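Local coordinates for protein alpha-1,4-endofucoidanase (Mariniflexile fucanivorans, PDB 6DLH) that hydrolyses fucoidan internally at alpha-1,4-linked fucose units, acting as a retaining endo-enzyme of glycoside hydrolase family 107, at residues A353-C358 with T396-A401; G62-D67 with L130-K135; D314-M319 with G376-G381. All coordinates share one frame; numbering follows the deposited sequence.

All three contacts belong to the catalytic (beta/alpha)-barrel domain of this multi-domain chain, built around a parallel sheet that includes strand 377-379. Interaction 2 is completed first along the sequence; interactions 3 and 1 then interleave, in the order 314-319, 353-358, 376-381 and 396-401. Centre to centre, interaction 1 lies about 21 Å from interaction 2 and about 19 Å from interaction 3, while interactions 2 and 3 are about 27 Å apart. Interactions 1 and 2 meet directly, T396 CG2 packing 3.8 Å from D67 C. Interaction 3 holds an outer helix on the barrel sheet, interaction 2 joins the loop before helix 66-71 to helix 129-139 next to an Ig-like module, and interaction 1 ties a surface loop to helix 399-415.

Interaction 1 (A353-C358 with T396-A401); sequences AGNTPC and TLQPYA
The Y400 ring turns one face to the pyrrolidine of P357 in a proline-aromatic CH-pi contact on the surface of the catalytic barrel domain. It joins the loop between strand 341-342 and helix 361-372 to the first turn of helix 399-415. P357 CD sits 3.6 Å from the centroid of the Y400 ring, only 4° off the normal, so the overlap is over the centre of the face. P357 CB adds an apolar contact of 3.6 Å to Y400 CE1. A chi1 of 76° sets Y400 CG between its backbone N and carbonyl carbon, and from there the ring extends to the 353-358 loop.

The phenol hydroxyl donates a 2.6 Å hydrogen bond from Y400 OH to G354 O. This oxygen lies at the ring edge, in its plane, yet the donor stands 52° out of the carbonyl plane. At the backbone angles of G354, with phi positive, a CB would collide with A353 O. Q398, the N-cap residue, approaches with its CG methylene, Q398 CG lying 3.5 Å from G354 O. Its amide works through two waters. One accepts from both Q398 NE2 and G354 N; the other accepts from Q398 NE2 and donates to N355 OD1, at 3.0 Å from that oxygen.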
# COMPACT_ATOMS: atom_id res chain seq x y z
N ALA A 353 0.57 -12.06 -5.60
CA ALA A 353 1.31 -12.08 -6.85
C ALA A 353 1.32 -13.50 -7.39
O ALA A 353 0.92 -14.43 -6.69
CB ALA A 353 2.71 -11.56 -6.62
N GLY A 354 1.78 -13.67 -8.63
CA GLY A 354 1.86 -14.99 -9.22
C GLY A 354 1.37 -15.03 -10.67
O GLY A 354 0.30 -14.52 -10.99
N ASN A 355 2.16 -15.69 -11.51
CA ASN A 355 2.05 -15.69 -12.95
C ASN A 355 0.92 -16.60 -13.42
O ASN A 355 0.43 -16.44 -14.54
CB ASN A 355 3.35 -16.25 -13.54
CG ASN A 355 3.74 -15.65 -14.87
OD1 ASN A 355 3.71 -14.43 -15.04
ND2 ASN A 355 4.16 -16.50 -15.80
N THR A 356 0.53 -17.59 -12.60
CA THR A 356 -0.33 -18.67 -13.07
C THR A 356 -1.53 -18.82 -12.14
O THR A 356 -1.38 -18.85 -10.93
CB THR A 356 0.45 -19.99 -13.15
OG1 THR A 356 1.65 -19.78 -13.89
CG2 THR A 356 -0.33 -21.12 -13.79
N PRO A 357 -2.77 -18.94 -12.69
CA PRO A 357 -3.95 -19.22 -11.87
C PRO A 357 -3.95 -20.68 -11.40
O PRO A 357 -3.48 -21.55 -12.12
CB PRO A 357 -5.11 -19.03 -12.85
CG PRO A 357 -4.50 -19.32 -14.21
CD PRO A 357 -3.09 -18.78 -14.12
N CYS A 358 -4.50 -20.93 -10.20
CA CYS A 358 -4.53 -22.28 -9.65
C CYS A 358 -5.84 -22.96 -10.01
O CYS A 358 -5.94 -24.19 -9.92
CB CYS A 358 -4.28 -22.30 -8.14
SG CYS A 358 -5.59 -21.56 -7.14
N THR A 396 -0.95 -3.39 -10.66
CA THR A 396 -2.23 -3.72 -11.26
C THR A 396 -2.29 -5.24 -11.43
O THR A 396 -1.26 -5.90 -11.29
CB THR A 396 -2.42 -2.96 -12.58
OG1 THR A 396 -1.31 -3.26 -13.42
CG2 THR A 396 -2.55 -1.46 -12.39
N LEU A 397 -3.49 -5.78 -11.72
CA LEU A 397 -3.73 -7.21 -11.77
C LEU A 397 -2.98 -7.83 -12.94
O LEU A 397 -2.87 -7.24 -14.01
CB LEU A 397 -5.23 -7.49 -11.95
CG LEU A 397 -6.17 -7.13 -10.80
CD1 LEU A 397 -7.61 -7.37 -11.21
CD2 LEU A 397 -5.84 -7.93 -9.54
N GLN A 398 -2.47 -9.05 -12.70
CA GLN A 398 -2.18 -9.99 -13.77
C GLN A 398 -3.39 -10.07 -14.70
O GLN A 398 -4.53 -10.18 -14.24
CB GLN A 398 -1.90 -11.38 -13.20
CG GLN A 398 -0.52 -11.50 -12.57
CD GLN A 398 0.59 -11.58 -13.59
OE1 GLN A 398 0.35 -11.54 -14.80
NE2 GLN A 398 1.81 -11.72 -13.11
N PRO A 399 -3.19 -10.00 -16.03
CA PRO A 399 -4.29 -10.08 -16.98
C PRO A 399 -5.23 -11.25 -16.70
O PRO A 399 -6.44 -11.09 -16.84
CB PRO A 399 -3.55 -10.24 -18.33
CG PRO A 399 -2.27 -9.46 -18.12
CD PRO A 399 -1.88 -9.80 -16.69
N TYR A 400 -4.69 -12.41 -16.28
CA TYR A 400 -5.55 -13.57 -16.05
C TYR A 400 -6.50 -13.34 -14.87
O TYR A 400 -7.63 -13.81 -14.88
CB TYR A 400 -4.78 -14.88 -15.92
CG TYR A 400 -4.08 -15.09 -14.60
CD1 TYR A 400 -4.78 -15.47 -13.46
CD2 TYR A 400 -2.71 -14.88 -14.50
CE1 TYR A 400 -4.13 -15.62 -12.24
CE2 TYR A 400 -2.05 -15.05 -13.29
CZ TYR A 400 -2.76 -15.44 -12.17
OH TYR A 400 -2.09 -15.61 -11.00
N ALA A 401 -6.02 -12.63 -13.85
CA ALA A 401 -6.82 -12.41 -12.66
C ALA A 401 -8.01 -11.53 -13.00
O ALA A 401 -9.13 -11.82 -12.57
CB ALA A 401 -5.98 -11.83 -11.54
O HOH W 1 2.78 -11.66 -10.45
O HOH W 2 4.18 -11.47 -15.02

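Interaction 2 (G62-D67 with L130-K135); sequences GIRIDD and LLSWLK
W133 turns its indole N-H onto the backbone carbonyl of I63, the one direct hydrogen bond between the loop leading into helix 66-71 and helix 129-139, one of the helices around the parallel sheet of the (beta/alpha)-barrel. W133 NE1 lies 2.9 Å from I63 O with an N-H...O angle of 162°, and the acceptor is close to the indole plane. A second donor, R64 NH1, holds the same I63 O at 2.9 Å from the opposite face of the carbonyl plane. The W133 bond ties the loop to the helix, whereas the R64 bond is internal to the loop.

A water extends the polar part: it accepts from I65 N, donates to D66 OD1 and hydrogen-bonds with S132 OG at 2.9 Å.

Contact without hydrogen bonding brings R64 over S132. The bend at chi2 (-66°) puts R64 CD 3.1 Å from S132 OG. S132 CB stands 3.7 Å above the R64 guanidinium plane, offset toward its rim. An alanine in place of R64 would probably leave I63 O with one grip fewer, D127 without its salt-bridge partner and T586 without its bond to NE.

Apolar contacts are looser. I65 CG2 packs 4.1 Å from W133 CB, the two side chains crossing at about a right angle, and I63 CG2 lies 4.1 Å from W133 CZ2.

Around this joint, W50 meets W133 edge-to-face, and L83 of strand 80-84 touches both I65 and W133. Y216 of helix 198-216 packs on L130, while R64 reaches strand 578-583 of an Ig-like module.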
# COMPACT_ATOMS: atom_id res chain seq x y z
N GLY A 62 4.04 7.92 -1.42
CA GLY A 62 3.58 8.36 -2.73
C GLY A 62 2.89 7.26 -3.55
O GLY A 62 2.45 7.51 -4.67
N ILE A 63 2.80 6.04 -2.99
CA ILE A 63 2.23 4.91 -3.71
C ILE A 63 0.72 5.04 -3.69
O ILE A 63 0.15 5.46 -2.68
CB ILE A 63 2.74 3.57 -3.13
CG1 ILE A 63 4.24 3.39 -3.39
CG2 ILE A 63 1.92 2.39 -3.64
CD1 ILE A 63 4.66 3.47 -4.85
N ARG A 64 0.07 4.71 -4.82
CA ARG A 64 -1.35 4.97 -4.99
C ARG A 64 -2.05 3.73 -5.56
O ARG A 64 -1.45 2.97 -6.31
CB ARG A 64 -1.54 6.20 -5.89
CG ARG A 64 -0.97 7.49 -5.31
CD ARG A 64 -1.74 7.88 -4.06
NE ARG A 64 -1.37 9.16 -3.49
CZ ARG A 64 -0.63 9.31 -2.39
NH1 ARG A 64 -0.13 8.25 -1.78
NH2 ARG A 64 -0.40 10.52 -1.91
N ILE A 65 -3.33 3.56 -5.21
CA ILE A 65 -4.12 2.41 -5.66
C ILE A 65 -4.92 2.75 -6.92
O ILE A 65 -5.65 1.90 -7.42
CB ILE A 65 -5.01 1.88 -4.52
CG1 ILE A 65 -5.49 0.46 -4.80
CG2 ILE A 65 -6.17 2.84 -4.24
CD1 ILE A 65 -6.18 -0.23 -3.64
N ASP A 66 -4.77 3.98 -7.44
CA ASP A 66 -5.66 4.53 -8.47
C ASP A 66 -5.60 3.76 -9.79
O ASP A 66 -6.62 3.58 -10.44
CB ASP A 66 -5.47 6.04 -8.66
CG ASP A 66 -5.85 6.80 -7.40
OD1 ASP A 66 -5.07 6.74 -6.43
OD2 ASP A 66 -6.95 7.41 -7.39
N ASP A 67 -4.40 3.33 -10.19
CA ASP A 67 -4.25 2.56 -11.42
C ASP A 67 -5.02 1.24 -11.31
O ASP A 67 -5.70 0.84 -12.25
CB ASP A 67 -2.77 2.34 -11.78
CG ASP A 67 -2.09 3.59 -12.31
OD1 ASP A 67 -2.80 4.56 -12.63
OD2 ASP A 67 -0.85 3.58 -12.41
N LEU A 130 -1.91 5.04 3.12
CA LEU A 130 -3.09 4.29 3.50
C LEU A 130 -4.35 5.15 3.40
O LEU A 130 -5.36 4.70 2.86
CB LEU A 130 -2.91 3.72 4.91
CG LEU A 130 -4.01 2.78 5.40
CD1 LEU A 130 -4.22 1.62 4.43
CD2 LEU A 130 -3.71 2.26 6.80
N LEU A 131 -4.29 6.39 3.91
CA LEU A 131 -5.44 7.28 3.86
C LEU A 131 -5.84 7.53 2.41
O LEU A 131 -7.02 7.64 2.10
CB LEU A 131 -5.12 8.61 4.57
CG LEU A 131 -6.24 9.65 4.56
CD1 LEU A 131 -7.51 9.10 5.22
CD2 LEU A 131 -5.81 10.94 5.24
N SER A 132 -4.83 7.63 1.54
CA SER A 132 -5.06 7.78 0.12
C SER A 132 -5.91 6.60 -0.39
O SER A 132 -7.00 6.81 -0.94
CB SER A 132 -3.75 7.91 -0.61
OG SER A 132 -3.97 8.14 -1.99
N TRP A 133 -5.41 5.38 -0.17
CA TRP A 133 -6.05 4.16 -0.64
C TRP A 133 -7.45 4.04 -0.06
O TRP A 133 -8.41 3.73 -0.79
CB TRP A 133 -5.20 2.93 -0.30
CG TRP A 133 -3.73 3.04 -0.57
CD1 TRP A 133 -3.11 3.84 -1.49
CD2 TRP A 133 -2.69 2.27 0.06
NE1 TRP A 133 -1.75 3.64 -1.45
CE2 TRP A 133 -1.46 2.69 -0.51
CE3 TRP A 133 -2.67 1.29 1.05
CZ2 TRP A 133 -0.24 2.14 -0.11
CZ3 TRP A 133 -1.46 0.75 1.45
CH2 TRP A 133 -0.26 1.18 0.87
N LEU A 134 -7.58 4.34 1.24
CA LEU A 134 -8.86 4.23 1.94
C LEU A 134 -9.91 5.13 1.28
O LEU A 134 -11.05 4.70 1.09
CB LEU A 134 -8.66 4.60 3.42
CG LEU A 134 -7.95 3.57 4.30
CD1 LEU A 134 -7.70 4.15 5.69
CD2 LEU A 134 -8.75 2.27 4.42
N LYS A 135 -9.52 6.36 0.91
CA LYS A 135 -10.46 7.33 0.36
C LYS A 135 -10.79 7.00 -1.10
O LYS A 135 -11.93 7.15 -1.52
CB LYS A 135 -9.97 8.77 0.54
CG LYS A 135 -10.10 9.32 1.96
CD LYS A 135 -9.41 10.65 2.18
CE LYS A 135 -10.30 11.83 1.84
NZ LYS A 135 -9.79 13.09 2.44
O HOH W 3 -4.58 6.02 -3.87

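Interaction 3 (D314-M319 with G376-G381); sequences DLVVFM and GGITWG
M319 reaches from helix 307-321 to G376, just before strand 377-379, and G377, its first residue, making the closest approaches of this buried contact with its terminal methyl. Its CG stands anti to the carbonyl carbon, beside the backbone N, and the chain runs extended through chi2 before bending at chi3 (63°). That last bend swings CE onto the backbone of G376 and G377. M319 CE lies 3.2 Å from G377 O. The same M319 CE is 3.6 Å from G376 CA. A CB modelled on G376 would come within 2.8 Å of M319 CE, so the methyl occupies space that a side chain there would need.

I378 supplies the second hydrophobic point. Its CG1 is anti to the carbonyl carbon and CD1 is carried on in an extended conformation (chi2 173°). I378 CG1 is 4.2 Å from M319 CE, while I378 CD1 lies 4.3 Å from V316 CG2. The other branch, I378 CG2, sits 3.5 Å above the W380 ring plane, offset toward the rim. No hydrogen bond joins the two segments; van der Waals contact alone carries the pairing.

The axes of the short helix and strand segments approach to 10.7 Å with N-to-C directions 143° apart, a roughly antiparallel helix-on-strand arrangement in keeping with the outer layer of a (beta/alpha)-barrel. Strand 377-379 lies between strands 46-49 and 341-342; F342 of the latter touches V316, M319 and I378, and helix 361-372 adds T370 against V316 and I372 against I378.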
# COMPACT_ATOMS: atom_id res chain seq x y z
N ASP A 314 -14.38 -28.14 -0.25
CA ASP A 314 -15.32 -28.49 0.82
C ASP A 314 -15.50 -27.33 1.79
O ASP A 314 -16.56 -27.21 2.41
CB ASP A 314 -14.91 -29.77 1.57
CG ASP A 314 -15.11 -31.02 0.73
OD1 ASP A 314 -15.79 -30.92 -0.31
OD2 ASP A 314 -14.56 -32.08 1.11
N LEU A 315 -14.47 -26.49 1.95
CA LEU A 315 -14.58 -25.32 2.80
C LEU A 315 -15.61 -24.36 2.20
O LEU A 315 -16.43 -23.79 2.91
CB LEU A 315 -13.21 -24.66 2.96
CG LEU A 315 -13.12 -23.45 3.89
CD1 LEU A 315 -11.70 -23.26 4.40
CD2 LEU A 315 -13.59 -22.17 3.20
N VAL A 316 -15.54 -24.19 0.88
CA VAL A 316 -16.43 -23.28 0.19
C VAL A 316 -17.86 -23.84 0.21
O VAL A 316 -18.81 -23.09 0.44
CB VAL A 316 -15.87 -23.00 -1.22
CG1 VAL A 316 -16.84 -23.26 -2.36
CG2 VAL A 316 -15.21 -21.64 -1.33
N VAL A 317 -18.00 -25.17 0.05
CA VAL A 317 -19.30 -25.81 0.12
C VAL A 317 -19.86 -25.65 1.53
O VAL A 317 -21.05 -25.38 1.69
CB VAL A 317 -19.25 -27.28 -0.34
CG1 VAL A 317 -20.56 -28.02 -0.06
CG2 VAL A 317 -18.92 -27.37 -1.82
N PHE A 318 -19.00 -25.77 2.55
CA PHE A 318 -19.39 -25.56 3.94
C PHE A 318 -20.05 -24.19 4.13
O PHE A 318 -20.99 -24.06 4.92
CB PHE A 318 -18.19 -25.69 4.88
CG PHE A 318 -18.53 -25.66 6.36
CD1 PHE A 318 -18.85 -26.83 7.04
CD2 PHE A 318 -18.54 -24.47 7.06
CE1 PHE A 318 -19.17 -26.81 8.39
CE2 PHE A 318 -18.87 -24.45 8.41
CZ PHE A 318 -19.18 -25.61 9.08
N MET A 319 -19.52 -23.17 3.44
CA MET A 319 -20.02 -21.81 3.54
C MET A 319 -21.42 -21.75 2.94
O MET A 319 -22.31 -21.10 3.49
CB MET A 319 -19.10 -20.83 2.83
CG MET A 319 -17.81 -20.54 3.59
SD MET A 319 -16.58 -19.60 2.65
CE MET A 319 -17.44 -18.05 2.39
N GLY A 376 -21.21 -17.06 2.41
CA GLY A 376 -20.38 -16.17 3.19
C GLY A 376 -19.63 -15.18 2.31
O GLY A 376 -20.15 -14.73 1.29
N GLY A 377 -18.39 -14.87 2.70
CA GLY A 377 -17.58 -13.89 2.00
C GLY A 377 -16.22 -14.45 1.65
O GLY A 377 -15.75 -15.39 2.29
N ILE A 378 -15.61 -13.89 0.60
CA ILE A 378 -14.30 -14.33 0.13
C ILE A 378 -13.44 -13.11 -0.18
O ILE A 378 -13.81 -12.27 -1.00
CB ILE A 378 -14.42 -15.25 -1.10
CG1 ILE A 378 -15.23 -16.52 -0.78
CG2 ILE A 378 -13.03 -15.59 -1.62
CD1 ILE A 378 -15.52 -17.38 -2.00
N THR A 379 -12.29 -13.03 0.51
CA THR A 379 -11.20 -12.17 0.07
C THR A 379 -10.31 -12.98 -0.86
O THR A 379 -9.52 -13.80 -0.38
CB THR A 379 -10.33 -11.69 1.24
OG1 THR A 379 -11.17 -11.13 2.25
CG2 THR A 379 -9.31 -10.66 0.82
N TRP A 380 -10.42 -12.77 -2.17
CA TRP A 380 -9.49 -13.44 -3.06
C TRP A 380 -8.12 -12.79 -2.90
O TRP A 380 -8.01 -11.56 -2.91
CB TRP A 380 -9.96 -13.40 -4.52
CG TRP A 380 -10.89 -14.53 -4.83
CD1 TRP A 380 -12.25 -14.48 -4.96
CD2 TRP A 380 -10.52 -15.91 -4.99
NE1 TRP A 380 -12.75 -15.72 -5.23
CE2 TRP A 380 -11.71 -16.62 -5.24
CE3 TRP A 380 -9.31 -16.60 -4.97
CZ2 TRP A 380 -11.71 -18.00 -5.48
CZ3 TRP A 380 -9.30 -17.96 -5.20
CH2 TRP A 380 -10.50 -18.64 -5.45
N GLY A 381 -7.10 -13.63 -2.73
CA GLY A 381 -5.73 -13.19 -2.92
C GLY A 381 -5.48 -13.00 -4.41
O GLY A 381 -5.09 -13.95 -5.09